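Hydroquinone dioxygenase large subunit (Pseudomonas sp., PDB 4ZXA) probably catalyses metal-dependent oxidative ring cleavage of hydroquinone, as the large, cupin-type subunit of the two-subunit hydroquinone 1,2-dioxygenase PnpCD. Local coordinates at residues E[72-77]-E[127-132]; E[85-90]-E[300-305]; E[232-237]-E[242-247]. One frame throughout, in Å; residues are numbered along the deposited sequence.

Contact 1: E[72-77]-E[127-132]; sequences RDVAWG and ATFKAI. With H8N (4-hydroxybenzonitrile), chain J.
V74 and F129 bring two helices of the N-terminal part of the chain together, 63-75 and 122-136, through a small patch of hydrocarbon. From CB the V74 side chain divides, and each methyl finds its own residue of the second helix. CG2, set beside the backbone N, packs on F129 CB at 3.5 Å and lies near the plane of the phenyl ring, at its edge. CG1 is turned anti to the backbone N (chi1 156°) and rests against the aliphatic chain of K130, with CG 4.0 Å away and CE hardly farther. K130 runs extended beyond CG, and its methylenes pass across the valine. One residue earlier on the helix, the carboxylate of D73 comes up to the edge of the F129 ring, OD2 standing 4.0 Å from CE2 with the two planes 52° apart. The helix then closes in a Schellman motif at G77. Just before it, W76 has R72 CB over one face of its indole, while its CZ2 lies 3.8 Å from CAE of the 4-hydroxybenzonitrile. Between 72-77 and 127-132 the contact is thus mainly apolar packing, which M70 extends between the helices; the carboxylate at the aromatic edge has its OD2 hydrogen-bonded to T91 OG1, and the same helical end delivers an indole to the ligand pocket.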
ATOM      1  N   ARG E  72      13.577  -8.840  -1.179  1.00 20.48           N
ATOM      2  CA  ARG E  72      14.225  -8.871   0.127  1.00 20.65           C
ATOM      3  C   ARG E  72      14.318 -10.312   0.607  1.00 24.62           C
ATOM      4  O   ARG E  72      15.376 -10.744   1.063  1.00 21.82           O
ATOM      5  CB  ARG E  72      13.525  -7.972   1.172  1.00 19.31           C
ATOM      6  CG  ARG E  72      13.540  -6.451   0.851  1.00 17.00           C
ATOM      7  CD  ARG E  72      14.908  -6.016   0.371  1.00 19.36           C
ATOM      8  NE  ARG E  72      15.033  -4.592   0.072  1.00 19.36           N
ATOM      9  CZ  ARG E  72      14.493  -3.993  -0.990  1.00 22.43           C
ATOM     10  NH1 ARG E  72      13.732  -4.679  -1.840  1.00 22.19           N
ATOM     11  NH2 ARG E  72      14.694  -2.700  -1.192  1.00 23.47           N
ATOM     12  N   ASP E  73      13.220 -11.060   0.479  1.00 23.19           N
ATOM     13  CA  ASP E  73      13.193 -12.434   0.981  1.00 25.29           C
ATOM     14  C   ASP E  73      14.290 -13.277   0.339  1.00 26.45           C
ATOM     15  O   ASP E  73      14.896 -14.127   0.992  1.00 29.74           O
ATOM     16  CB  ASP E  73      11.832 -13.100   0.759  1.00 21.70           C
ATOM     17  CG  ASP E  73      11.377 -13.923   1.959  1.00 27.41           C
ATOM     18  OD1 ASP E  73      12.131 -14.041   2.960  1.00 25.75           O
ATOM     19  OD2 ASP E  73      10.250 -14.457   1.901  1.00 27.85           O
ATOM     20  N   VAL E  74      14.545 -13.029  -0.941  1.00 25.43           N
ATOM     21  CA  VAL E  74      15.540 -13.801  -1.668  1.00 25.98           C
ATOM     22  C   VAL E  74      16.942 -13.373  -1.282  1.00 28.12           C
ATOM     23  O   VAL E  74      17.820 -14.217  -1.092  1.00 29.03           O
ATOM     24  CB  VAL E  74      15.374 -13.678  -3.191  1.00 23.34           C
ATOM     25  CG1 VAL E  74      16.692 -13.968  -3.889  1.00 22.50           C
ATOM     26  CG2 VAL E  74      14.288 -14.612  -3.665  1.00 21.30           C
ATOM     27  N   ALA E  75      17.140 -12.063  -1.159  1.00 22.74           N
ATOM     28  CA  ALA E  75      18.453 -11.516  -0.869  1.00 24.26           C
ATOM     29  C   ALA E  75      18.868 -11.867   0.554  1.00 30.30           C
ATOM     30  O   ALA E  75      20.058 -12.013   0.837  1.00 29.99           O
ATOM     31  CB  ALA E  75      18.469 -10.003  -1.073  1.00 21.65           C
ATOM     32  N   TRP E  76      17.885 -11.988   1.444  1.00 28.94           N
ATOM     33  CA  TRP E  76      18.150 -12.238   2.862  1.00 27.02           C
ATOM     34  C   TRP E  76      18.175 -13.727   3.188  1.00 25.96           C
ATOM     35  O   TRP E  76      18.398 -14.111   4.327  1.00 26.11           O
ATOM     36  CB  TRP E  76      17.094 -11.560   3.747  1.00 23.65           C
ATOM     37  CG  TRP E  76      16.996 -10.081   3.580  1.00 23.96           C
ATOM     38  CD1 TRP E  76      17.882  -9.267   2.939  1.00 24.26           C
ATOM     39  CD2 TRP E  76      15.931  -9.238   4.042  1.00 22.03           C
ATOM     40  NE1 TRP E  76      17.438  -7.968   2.981  1.00 21.49           N
ATOM     41  CE2 TRP E  76      16.242  -7.922   3.645  1.00 19.54           C
ATOM     42  CE3 TRP E  76      14.745  -9.464   4.741  1.00 20.76           C
ATOM     43  CZ2 TRP E  76      15.422  -6.841   3.945  1.00 21.87           C
ATOM     44  CZ3 TRP E  76      13.928  -8.401   5.028  1.00 18.36           C
ATOM     45  CH2 TRP E  76      14.266  -7.101   4.630  1.00 21.45           C
ATOM     46  N   GLY E  77      17.918 -14.573   2.199  1.00 32.00           N
ATOM     47  CA  GLY E  77      17.866 -16.003   2.448  1.00 22.51           C
ATOM     48  C   GLY E  77      16.743 -16.339   3.402  1.00 27.23           C
ATOM     49  O   GLY E  77      16.847 -17.264   4.213  1.00 33.35           O
ATOM     50  N   ALA E 127      14.686 -21.291  -5.419  1.00 26.24           N
ATOM     51  CA  ALA E 127      14.819 -21.387  -6.870  1.00 26.05           C
ATOM     52  C   ALA E 127      13.572 -20.832  -7.539  1.00 28.60           C
ATOM     53  O   ALA E 127      13.656 -20.055  -8.495  1.00 27.03           O
ATOM     54  CB  ALA E 127      15.057 -22.828  -7.288  1.00 27.42           C
ATOM     55  N   THR E 128      12.414 -21.229  -7.022  1.00 29.73           N
ATOM     56  CA  THR E 128      11.154 -20.695  -7.510  1.00 30.25           C
ATOM     57  C   THR E 128      11.119 -19.175  -7.387  1.00 28.63           C
ATOM     58  O   THR E 128      10.769 -18.480  -8.345  1.00 31.07           O
ATOM     59  CB  THR E 128       9.954 -21.293  -6.756  1.00 32.75           C
ATOM     60  OG1 THR E 128      10.049 -22.721  -6.773  1.00 32.60           O
ATOM     61  CG2 THR E 128       8.644 -20.853  -7.395  1.00 24.45           C
ATOM     62  N   PHE E 129      11.486 -18.654  -6.218  1.00 27.20           N
ATOM     63  CA  PHE E 129      11.473 -17.200  -6.015  1.00 28.53           C
ATOM     64  C   PHE E 129      12.416 -16.440  -6.959  1.00 25.04           C
ATOM     65  O   PHE E 129      12.041 -15.414  -7.525  1.00 23.60           O
ATOM     66  CB  PHE E 129      11.759 -16.832  -4.551  1.00 24.25           C
ATOM     67  CG  PHE E 129      10.558 -16.915  -3.651  1.00 24.22           C
ATOM     68  CD1 PHE E 129       9.446 -17.677  -4.009  1.00 28.65           C
ATOM     69  CD2 PHE E 129      10.528 -16.215  -2.454  1.00 22.10           C
ATOM     70  CE1 PHE E 129       8.334 -17.749  -3.178  1.00 23.65           C
ATOM     71  CE2 PHE E 129       9.427 -16.275  -1.613  1.00 24.32           C
ATOM     72  CZ  PHE E 129       8.328 -17.046  -1.970  1.00 29.41           C
ATOM     73  N   LYS E 130      13.639 -16.932  -7.128  1.00 26.63           N
ATOM     74  CA  LYS E 130      14.580 -16.271  -8.038  1.00 22.20           C
ATOM     75  C   LYS E 130      14.006 -16.258  -9.437  1.00 28.38           C
ATOM     76  O   LYS E 130      14.157 -15.290 -10.171  1.00 25.14           O
ATOM     77  CB  LYS E 130      15.930 -16.981  -8.034  1.00 30.57           C
ATOM     78  CG  LYS E 130      16.704 -16.820  -6.726  1.00 36.26           C
ATOM     79  CD  LYS E 130      18.171 -17.168  -6.894  1.00 33.52           C
ATOM     80  CE  LYS E 130      18.946 -16.866  -5.626  1.00 42.19           C
ATOM     81  NZ  LYS E 130      20.427 -16.856  -5.835  1.00 52.32           N
ATOM     82  N   ALA E 131      13.327 -17.347  -9.794  1.00 30.33           N
ATOM     83  CA  ALA E 131      12.747 -17.484 -11.118  1.00 26.80           C
ATOM     84  C   ALA E 131      11.586 -16.510 -11.297  1.00 27.66           C
ATOM     85  O   ALA E 131      11.374 -15.970 -12.397  1.00 29.48           O
ATOM     86  CB  ALA E 131      12.293 -18.932 -11.365  1.00 27.40           C
ATOM     87  N   ILE E 132      10.839 -16.276 -10.221  1.00 26.21           N
ATOM     88  CA  ILE E 132       9.743 -15.312 -10.272  1.00 25.34           C
ATOM     89  C   ILE E 132      10.271 -13.881 -10.469  1.00 27.97           C
ATOM     90  O   ILE E 132       9.800 -13.156 -11.349  1.00 27.69           O
ATOM     91  CB  ILE E 132       8.818 -15.415  -9.037  1.00 28.68           C
ATOM     92  CG1 ILE E 132       8.066 -16.749  -9.045  1.00 23.45           C
ATOM     93  CG2 ILE E 132       7.819 -14.257  -9.008  1.00 25.58           C
ATOM     94  CD1 ILE E 132       7.394 -17.073  -7.743  1.00 24.22           C
TER
HETATM   95  NAA H8N J 402      13.863  -6.441  10.842  1.00 25.61           N
HETATM   96  CAC H8N J 402      14.443  -5.828  10.070  1.00 26.08           C
HETATM   97  CAI H8N J 402      15.209  -4.998   9.094  1.00 22.33           C
HETATM   98  CAF H8N J 402      15.564  -3.707   9.465  1.00 26.14           C
HETATM   99  CAD H8N J 402      16.276  -2.900   8.581  1.00 25.04           C
HETATM  100  CAH H8N J 402      16.609  -3.425   7.342  1.00 21.20           C
HETATM  101  OAB H8N J 402      17.298  -2.636   6.460  1.00 24.40           O
HETATM  102  CAE H8N J 402      16.254  -4.716   6.969  1.00 23.16           C
HETATM  103  CAG H8N J 402      15.549  -5.513   7.857  1.00 22.78           C

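Contact 2: E[85-90]-E[300-305]; sequences FDHVIG and DIRHQG. With CD (cadmium ion), chain I.
At the edge of the H87 imidazole, close to the ring plane, R302 NH2 stands at the CD2-NE2 side, 3.4 Å from each of H87 CD2 and NE2. The guanidinium meets the histidine obliquely, the two planes being 48° apart and the side chains crossing at about a right angle. The angle is too poor for a hydrogen bond, and H87 was modelled in two conformations, so this surface touch is doubtful in detail. F255 of strand 251-257 gives the pair a common neighbour: its ring meets the imidazole, and R302 also packs on it. R302 reaches the loop with its chain bent at chi3 (-133°). On the loop side, D86 OD1 binds two backbone amides, V88 N at 2.7 Å from above the carboxylate plane and I89 N at 3.0 Å nearly along the C-O bond. The first of these bonds makes an Asx turn and fixes the backbone that carries H87. Next along strand 301-307, H303 coordinates the cadmium ion through NE2 at 2.2 Å, with H256, N258 and E262 as further protein ligands; in this cupin-type enzyme cadmium probably stands in for the Fe2+ of the active dioxygenase. With no hydrogen bond or salt bridge between H87 and R302, the chemistry implies a loose surface contact, one residue along the strand from a metal ligand.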
ATOM      1  N   PHE E  85       4.859 -10.143   3.337  1.00 22.17           N
ATOM      2  CA  PHE E  85       4.761  -9.376   2.107  1.00 20.34           C
ATOM      3  C   PHE E  85       3.669  -8.369   2.329  1.00 20.29           C
ATOM      4  O   PHE E  85       3.721  -7.254   1.840  1.00 18.19           O
ATOM      5  CB  PHE E  85       4.356 -10.282   0.954  1.00 23.27           C
ATOM      6  CG  PHE E  85       5.481 -11.079   0.381  1.00 23.78           C
ATOM      7  CD1 PHE E  85       6.467 -11.602   1.198  1.00 21.07           C
ATOM      8  CD2 PHE E  85       5.539 -11.321  -0.986  1.00 23.97           C
ATOM      9  CE1 PHE E  85       7.513 -12.359   0.664  1.00 24.30           C
ATOM     10  CE2 PHE E  85       6.571 -12.061  -1.536  1.00 25.21           C
ATOM     11  CZ  PHE E  85       7.568 -12.593  -0.705  1.00 26.84           C
ATOM     12  N   ASP E  86       2.658  -8.806   3.061  1.00 25.33           N
ATOM     13  CA  ASP E  86       1.536  -7.972   3.446  1.00 21.67           C
ATOM     14  C   ASP E  86       0.764  -8.771   4.484  1.00 23.51           C
ATOM     15  O   ASP E  86       1.242  -9.795   4.951  1.00 23.99           O
ATOM     16  CB  ASP E  86       0.674  -7.545   2.239  1.00 18.67           C
ATOM     17  CG  ASP E  86      -0.194  -8.677   1.677  1.00 27.80           C
ATOM     18  OD1 ASP E  86      -0.230  -9.796   2.249  1.00 27.87           O
ATOM     19  OD2 ASP E  86      -0.871  -8.432   0.655  1.00 25.68           O
ATOM     20  N   HIS E  87      -0.422  -8.315   4.861  0.63 24.66           N
ATOM     21  CA  HIS E  87      -1.121  -8.935   5.981  0.63 24.70           C
ATOM     22  C   HIS E  87      -1.724 -10.305   5.666  0.63 25.58           C
ATOM     23  O   HIS E  87      -2.392 -10.904   6.509  0.63 25.64           O
ATOM     24  CB  HIS E  87      -2.169  -7.981   6.558  0.63 24.35           C
ATOM     25  CG  HIS E  87      -1.574  -6.776   7.215  0.63 22.50           C
ATOM     26  ND1 HIS E  87      -1.279  -5.622   6.524  0.63 22.54           N
ATOM     27  CD2 HIS E  87      -1.199  -6.558   8.497  0.63 23.28           C
ATOM     28  CE1 HIS E  87      -0.755  -4.738   7.355  0.63 23.93           C
ATOM     29  NE2 HIS E  87      -0.699  -5.280   8.558  0.63 26.87           N
ATOM     30  N   VAL E  88      -1.481 -10.801   4.458  1.00 24.99           N
ATOM     31  CA  VAL E  88      -1.937 -12.135   4.094  1.00 21.73           C
ATOM     32  C   VAL E  88      -0.780 -13.087   3.799  1.00 25.31           C
ATOM     33  O   VAL E  88      -0.765 -14.208   4.288  1.00 28.59           O
ATOM     34  CB  VAL E  88      -2.887 -12.078   2.882  1.00 24.24           C
ATOM     35  CG1 VAL E  88      -3.294 -13.469   2.453  1.00 22.62           C
ATOM     36  CG2 VAL E  88      -4.105 -11.247   3.234  1.00 24.97           C
ATOM     37  N   ILE E  89       0.194 -12.627   3.019  1.00 25.56           N
ATOM     38  CA  ILE E  89       1.229 -13.493   2.469  1.00 23.89           C
ATOM     39  C   ILE E  89       2.585 -13.330   3.140  1.00 23.04           C
ATOM     40  O   ILE E  89       3.047 -12.218   3.356  1.00 28.18           O
ATOM     41  CB  ILE E  89       1.412 -13.227   0.959  1.00 27.05           C
ATOM     42  CG1 ILE E  89       0.119 -13.545   0.204  1.00 28.41           C
ATOM     43  CG2 ILE E  89       2.557 -14.045   0.422  1.00 24.48           C
ATOM     44  CD1 ILE E  89      -0.289 -15.017   0.271  1.00 24.70           C
ATOM     45  N   GLY E  90       3.238 -14.445   3.448  1.00 24.29           N
ATOM     46  CA  GLY E  90       4.498 -14.391   4.159  1.00 21.75           C
ATOM     47  C   GLY E  90       5.242 -15.710   4.257  1.00 25.75           C
ATOM     48  O   GLY E  90       4.731 -16.770   3.892  1.00 29.55           O
ATOM     49  N   ASP E 300       9.434 -10.557  20.581  1.00 23.73           N
ATOM     50  CA  ASP E 300       8.006 -10.894  20.564  1.00 29.95           C
ATOM     51  C   ASP E 300       7.127  -9.853  19.870  1.00 30.54           C
ATOM     52  O   ASP E 300       5.918  -9.795  20.096  1.00 29.00           O
ATOM     53  CB  ASP E 300       7.488 -11.162  21.989  1.00 30.45           C
ATOM     54  CG  ASP E 300       7.660  -9.961  22.921  1.00 36.33           C
ATOM     55  OD1 ASP E 300       8.419  -9.018  22.576  1.00 31.60           O
ATOM     56  OD2 ASP E 300       7.037  -9.968  24.008  1.00 30.29           O
ATOM     57  N   ILE E 301       7.732  -9.026  19.030  1.00 24.82           N
ATOM     58  CA  ILE E 301       6.961  -8.023  18.317  1.00 27.04           C
ATOM     59  C   ILE E 301       7.165  -8.182  16.821  1.00 24.65           C
ATOM     60  O   ILE E 301       8.005  -8.955  16.368  1.00 23.95           O
ATOM     61  CB  ILE E 301       7.305  -6.554  18.785  1.00 30.21           C
ATOM     62  CG1 ILE E 301       8.815  -6.278  18.752  1.00 21.53           C
ATOM     63  CG2 ILE E 301       6.774  -6.280  20.193  1.00 27.21           C
ATOM     64  CD1 ILE E 301       9.376  -6.031  17.366  1.00 22.27           C
ATOM     65  N   ARG E 302       6.367  -7.456  16.057  1.00 26.92           N
ATOM     66  CA  ARG E 302       6.604  -7.289  14.628  1.00 26.57           C
ATOM     67  C   ARG E 302       6.664  -5.784  14.377  1.00 26.74           C
ATOM     68  O   ARG E 302       6.149  -4.989  15.175  1.00 23.72           O
ATOM     69  CB  ARG E 302       5.461  -7.899  13.830  1.00 25.91           C
ATOM     70  CG  ARG E 302       4.150  -7.194  14.080  1.00 28.25           C
ATOM     71  CD  ARG E 302       2.996  -7.941  13.468  1.00 35.93           C
ATOM     72  NE  ARG E 302       2.139  -7.030  12.720  1.00 43.75           N
ATOM     73  CZ  ARG E 302       0.936  -7.349  12.249  1.00 46.94           C
ATOM     74  NH1 ARG E 302       0.436  -8.564  12.464  1.00 35.79           N
ATOM     75  NH2 ARG E 302       0.229  -6.448  11.569  1.00 41.29           N
ATOM     76  N   HIS E 303       7.285  -5.379  13.280  1.00 23.44           N
ATOM     77  CA  HIS E 303       7.528  -3.962  13.064  1.00 21.62           C
ATOM     78  C   HIS E 303       7.818  -3.655  11.600  1.00 21.16           C
ATOM     79  O   HIS E 303       8.069  -4.557  10.814  1.00 24.26           O
ATOM     80  CB  HIS E 303       8.678  -3.495  13.957  1.00 22.05           C
ATOM     81  CG  HIS E 303       9.954  -4.256  13.744  1.00 25.11           C
ATOM     82  ND1 HIS E 303      11.072  -4.046  14.506  1.00 27.74           N
ATOM     83  CD2 HIS E 303      10.273  -5.208  12.839  1.00 23.71           C
ATOM     84  CE1 HIS E 303      12.046  -4.849  14.086  1.00 20.95           C
ATOM     85  NE2 HIS E 303      11.582  -5.552  13.075  1.00 21.40           N
ATOM     86  N   GLN E 304       7.768  -2.377  11.240  1.00 20.01           N
ATOM     87  CA  GLN E 304       8.023  -1.944   9.874  1.00 20.36           C
ATOM     88  C   GLN E 304       8.548  -0.525   9.992  1.00 21.73           C
ATOM     89  O   GLN E 304       8.119   0.221  10.876  1.00 27.25           O
ATOM     90  CB  GLN E 304       6.732  -1.990   9.040  1.00 20.89           C
ATOM     91  CG  GLN E 304       6.931  -1.751   7.545  1.00 21.64           C
ATOM     92  CD  GLN E 304       5.685  -2.044   6.706  1.00 25.86           C
ATOM     93  OE1 GLN E 304       4.555  -1.894   7.167  1.00 31.71           O
ATOM     94  NE2 GLN E 304       5.894  -2.469   5.464  1.00 24.90           N
ATOM     95  N   GLY E 305       9.492  -0.149   9.137  1.00 23.88           N
ATOM     96  CA  GLY E 305      10.123   1.158   9.244  1.00 21.85           C
ATOM     97  C   GLY E 305       9.750   2.138   8.143  1.00 23.69           C
ATOM     98  O   GLY E 305       9.356   1.745   7.041  1.00 23.03           O
TER
HETATM   99 CD    CD I 401      12.878  -7.325  12.769  1.00 28.17          CD

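Contact 3: E[232-237]-E[242-247]; sequences PSVTSV and LFCPTT. With H8N (4-hydroxybenzonitrile), chain J.
P232 and C244 meet where a beta hairpin, strands 236-238 and 241-249, opens into the loop that leads to it; the shorter strand is an edge strand, within this chain, of a five-stranded antiparallel sheet. The proline ring is a wedge with two working sides: CB packs on C244 CB at 3.8 Å, while CG and CD press on the 4-hydroxybenzonitrile, CD coming to 3.5 Å from CAE of the ligand. With an alanine here CG and CD are gone, and the ligand ring is likely to have a gap beside it and to be freer to tilt. Next along, V234 CG2 is the bump that sits against both C244 SG and L242 CD1, at 3.9 Å from the sulfur. V237 and L242, a non-hydrogen-bonded pair, lie side by side and point the same way, so their methyls extend this apolar ridge. The opposite face carries S236 and F243. S236 OG nestles against F243 CB and hydrogen-bonds Q151 of the small subunit, bringing the subunit interface to the hairpin. T235 and P245 meet tip to tip, T235 CG2 lying 3.7 Å from P245 CG. Toward P232 the backbones stay joined: T235 N gives F243 O a nearly linear bond of 2.7 Å, and S233 N reaches P245 O at 3.1 Å. T246 completes the pocket side. Its OG1, anti to the backbone N (chi1 174°), is hydrogen-bonded to N231 N and E248 OE1, and the methyl faces the ligand, T246 CG2 lying 3.3 Å from the hydroxyl oxygen OAB.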
ATOM      1  N   PRO E 232      20.662  -4.925   5.055  1.00 23.26           N
ATOM      2  CA  PRO E 232      21.773  -5.049   6.004  1.00 24.81           C
ATOM      3  C   PRO E 232      22.914  -5.838   5.369  1.00 29.22           C
ATOM      4  O   PRO E 232      22.692  -6.958   4.894  1.00 24.72           O
ATOM      5  CB  PRO E 232      21.154  -5.832   7.172  1.00 20.99           C
ATOM      6  CG  PRO E 232      19.663  -5.523   7.081  1.00 20.71           C
ATOM      7  CD  PRO E 232      19.391  -5.440   5.600  1.00 21.75           C
ATOM      8  N   SER E 233      24.111  -5.249   5.354  1.00 26.86           N
ATOM      9  CA  SER E 233      25.277  -5.867   4.750  1.00 23.36           C
ATOM     10  C   SER E 233      26.470  -5.751   5.717  1.00 27.91           C
ATOM     11  O   SER E 233      26.694  -4.687   6.306  1.00 27.90           O
ATOM     12  CB  SER E 233      25.576  -5.190   3.410  1.00 22.25           C
ATOM     13  OG  SER E 233      26.625  -5.846   2.723  1.00 26.38           O
ATOM     14  N   VAL E 234      27.224  -6.838   5.887  1.00 23.06           N
ATOM     15  CA  VAL E 234      28.240  -6.911   6.939  1.00 24.37           C
ATOM     16  C   VAL E 234      29.451  -6.004   6.667  1.00 26.79           C
ATOM     17  O   VAL E 234      30.062  -6.092   5.602  1.00 25.34           O
ATOM     18  CB  VAL E 234      28.760  -8.358   7.133  1.00 23.32           C
ATOM     19  CG1 VAL E 234      29.912  -8.374   8.105  1.00 19.04           C
ATOM     20  CG2 VAL E 234      27.652  -9.272   7.612  1.00 22.19           C
ATOM     21  N   THR E 235      29.797  -5.151   7.635  1.00 21.22           N
ATOM     22  CA  THR E 235      30.969  -4.289   7.510  1.00 22.90           C
ATOM     23  C   THR E 235      32.030  -4.518   8.582  1.00 22.29           C
ATOM     24  O   THR E 235      33.094  -3.932   8.513  1.00 24.66           O
ATOM     25  CB  THR E 235      30.615  -2.776   7.473  1.00 24.14           C
ATOM     26  OG1 THR E 235      29.798  -2.435   8.596  1.00 22.77           O
ATOM     27  CG2 THR E 235      29.884  -2.408   6.177  1.00 21.18           C
ATOM     28  N   SER E 236      31.739  -5.348   9.575  1.00 19.28           N
ATOM     29  CA  SER E 236      32.768  -5.770  10.515  1.00 23.00           C
ATOM     30  C   SER E 236      32.338  -7.026  11.267  1.00 25.85           C
ATOM     31  O   SER E 236      31.175  -7.169  11.670  1.00 23.40           O
ATOM     32  CB  SER E 236      33.140  -4.651  11.500  1.00 23.39           C
ATOM     33  OG  SER E 236      32.035  -4.257  12.293  1.00 21.56           O
ATOM     34  N   VAL E 237      33.290  -7.933  11.454  1.00 24.82           N
ATOM     35  CA  VAL E 237      33.022  -9.208  12.087  1.00 23.21           C
ATOM     36  C   VAL E 237      33.830  -9.373  13.372  1.00 21.13           C
ATOM     37  O   VAL E 237      35.052  -9.389  13.347  1.00 20.43           O
ATOM     38  CB  VAL E 237      33.359 -10.366  11.129  1.00 27.75           C
ATOM     39  CG1 VAL E 237      33.022 -11.715  11.776  1.00 23.22           C
ATOM     40  CG2 VAL E 237      32.617 -10.194   9.815  1.00 25.52           C
ATOM     41  N   LEU E 242      28.011  -9.247  14.305  1.00 21.05           N
ATOM     42  CA  LEU E 242      28.154  -8.646  12.977  1.00 21.99           C
ATOM     43  C   LEU E 242      27.552  -7.232  12.915  1.00 23.79           C
ATOM     44  O   LEU E 242      26.391  -7.000  13.291  1.00 21.22           O
ATOM     45  CB  LEU E 242      27.506  -9.512  11.900  1.00 17.96           C
ATOM     46  CG  LEU E 242      27.761 -11.015  11.860  1.00 23.60           C
ATOM     47  CD1 LEU E 242      26.864 -11.676  10.810  1.00 20.71           C
ATOM     48  CD2 LEU E 242      29.219 -11.332  11.595  1.00 19.96           C
ATOM     49  N   PHE E 243      28.351  -6.285  12.444  1.00 22.46           N
ATOM     50  CA  PHE E 243      27.817  -4.975  12.099  1.00 24.38           C
ATOM     51  C   PHE E 243      27.290  -5.019  10.658  1.00 21.76           C
ATOM     52  O   PHE E 243      28.049  -5.285   9.725  1.00 22.86           O
ATOM     53  CB  PHE E 243      28.880  -3.893  12.285  1.00 21.48           C
ATOM     54  CG  PHE E 243      28.888  -3.286  13.662  1.00 24.48           C
ATOM     55  CD1 PHE E 243      28.160  -3.864  14.695  1.00 23.92           C
ATOM     56  CD2 PHE E 243      29.597  -2.120  13.920  1.00 18.65           C
ATOM     57  CE1 PHE E 243      28.151  -3.290  15.972  1.00 24.63           C
ATOM     58  CE2 PHE E 243      29.590  -1.547  15.186  1.00 20.23           C
ATOM     59  CZ  PHE E 243      28.872  -2.130  16.213  1.00 22.79           C
ATOM     60  N   CYS E 244      25.993  -4.779  10.480  1.00 18.75           N
ATOM     61  CA  CYS E 244      25.378  -4.883   9.151  1.00 22.16           C
ATOM     62  C   CYS E 244      24.631  -3.619   8.762  1.00 25.71           C
ATOM     63  O   CYS E 244      23.400  -3.618   8.734  1.00 22.91           O
ATOM     64  CB  CYS E 244      24.401  -6.055   9.107  1.00 22.98           C
ATOM     65  SG  CYS E 244      25.001  -7.570   9.903  1.00 27.03           S
ATOM     66  N   PRO E 245      25.369  -2.540   8.450  1.00 24.60           N
ATOM     67  CA  PRO E 245      24.750  -1.249   8.125  1.00 21.57           C
ATOM     68  C   PRO E 245      23.987  -1.357   6.824  1.00 24.44           C
ATOM     69  O   PRO E 245      24.256  -2.262   6.032  1.00 24.51           O
ATOM     70  CB  PRO E 245      25.948  -0.319   7.911  1.00 24.53           C
ATOM     71  CG  PRO E 245      27.160  -1.100   8.392  1.00 26.77           C
ATOM     72  CD  PRO E 245      26.823  -2.529   8.237  1.00 19.40           C
ATOM     73  N   THR E 246      23.064  -0.430   6.599  1.00 23.82           N
ATOM     74  CA  THR E 246      22.270  -0.400   5.376  1.00 22.19           C
ATOM     75  C   THR E 246      21.656   0.995   5.237  1.00 23.30           C
ATOM     76  O   THR E 246      21.484   1.696   6.229  1.00 20.77           O
ATOM     77  CB  THR E 246      21.161  -1.472   5.416  1.00 21.43           C
ATOM     78  OG1 THR E 246      20.307  -1.337   4.281  1.00 21.52           O
ATOM     79  CG2 THR E 246      20.326  -1.336   6.676  1.00 21.85           C
ATOM     80  N   THR E 247      21.356   1.400   4.005  1.00 21.75           N
ATOM     81  CA  THR E 247      20.773   2.702   3.742  1.00 19.69           C
ATOM     82  C   THR E 247      19.290   2.535   3.446  1.00 22.07           C
ATOM     83  O   THR E 247      18.914   1.788   2.555  1.00 22.13           O
ATOM     84  CB  THR E 247      21.503   3.418   2.587  1.00 21.54           C
ATOM     85  OG1 THR E 247      21.306   2.695   1.368  1.00 24.19           O
ATOM     86  CG2 THR E 247      23.004   3.488   2.887  1.00 19.75           C
TER
HETATM   87  NAA H8N J 402      13.863  -6.441  10.842  1.00 25.61           N
HETATM   88  CAC H8N J 402      14.443  -5.828  10.070  1.00 26.08           C
HETATM   89  CAI H8N J 402      15.209  -4.998   9.094  1.00 22.33           C
HETATM   90  CAF H8N J 402      15.564  -3.707   9.465  1.00 26.14           C
HETATM   91  CAD H8N J 402      16.276  -2.900   8.581  1.00 25.04           C
HETATM   92  CAH H8N J 402      16.609  -3.425   7.342  1.00 21.20           C
HETATM   93  OAB H8N J 402      17.298  -2.636   6.460  1.00 24.40           O
HETATM   94  CAE H8N J 402      16.254  -4.716   6.969  1.00 23.16           C
HETATM   95  CAG H8N J 402      15.549  -5.513   7.857  1.00 22.78           C

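Contacts 1 and 3 follow each other along the chain and approach the same 4-hydroxybenzonitrile, their centres about 20 Å apart; W76 and P232 touch beside it. Contact 2 spans the chain more widely: its first segment falls between those of contact 1, and contact 3 is nested within the loop it closes. Contacts 1 and 2, with centres about 18 Å apart, meet through F85, which packs on D73 and F129. Contacts 2 and 3 lie on opposite sides of the chain's centre, about 22 Å apart between centres, without touching; contact 2 carries strands of the eight-stranded sheet, contact 3 of a five-stranded one. Helix, metal-bearing sheet and hairpin thereby converge on one pocket.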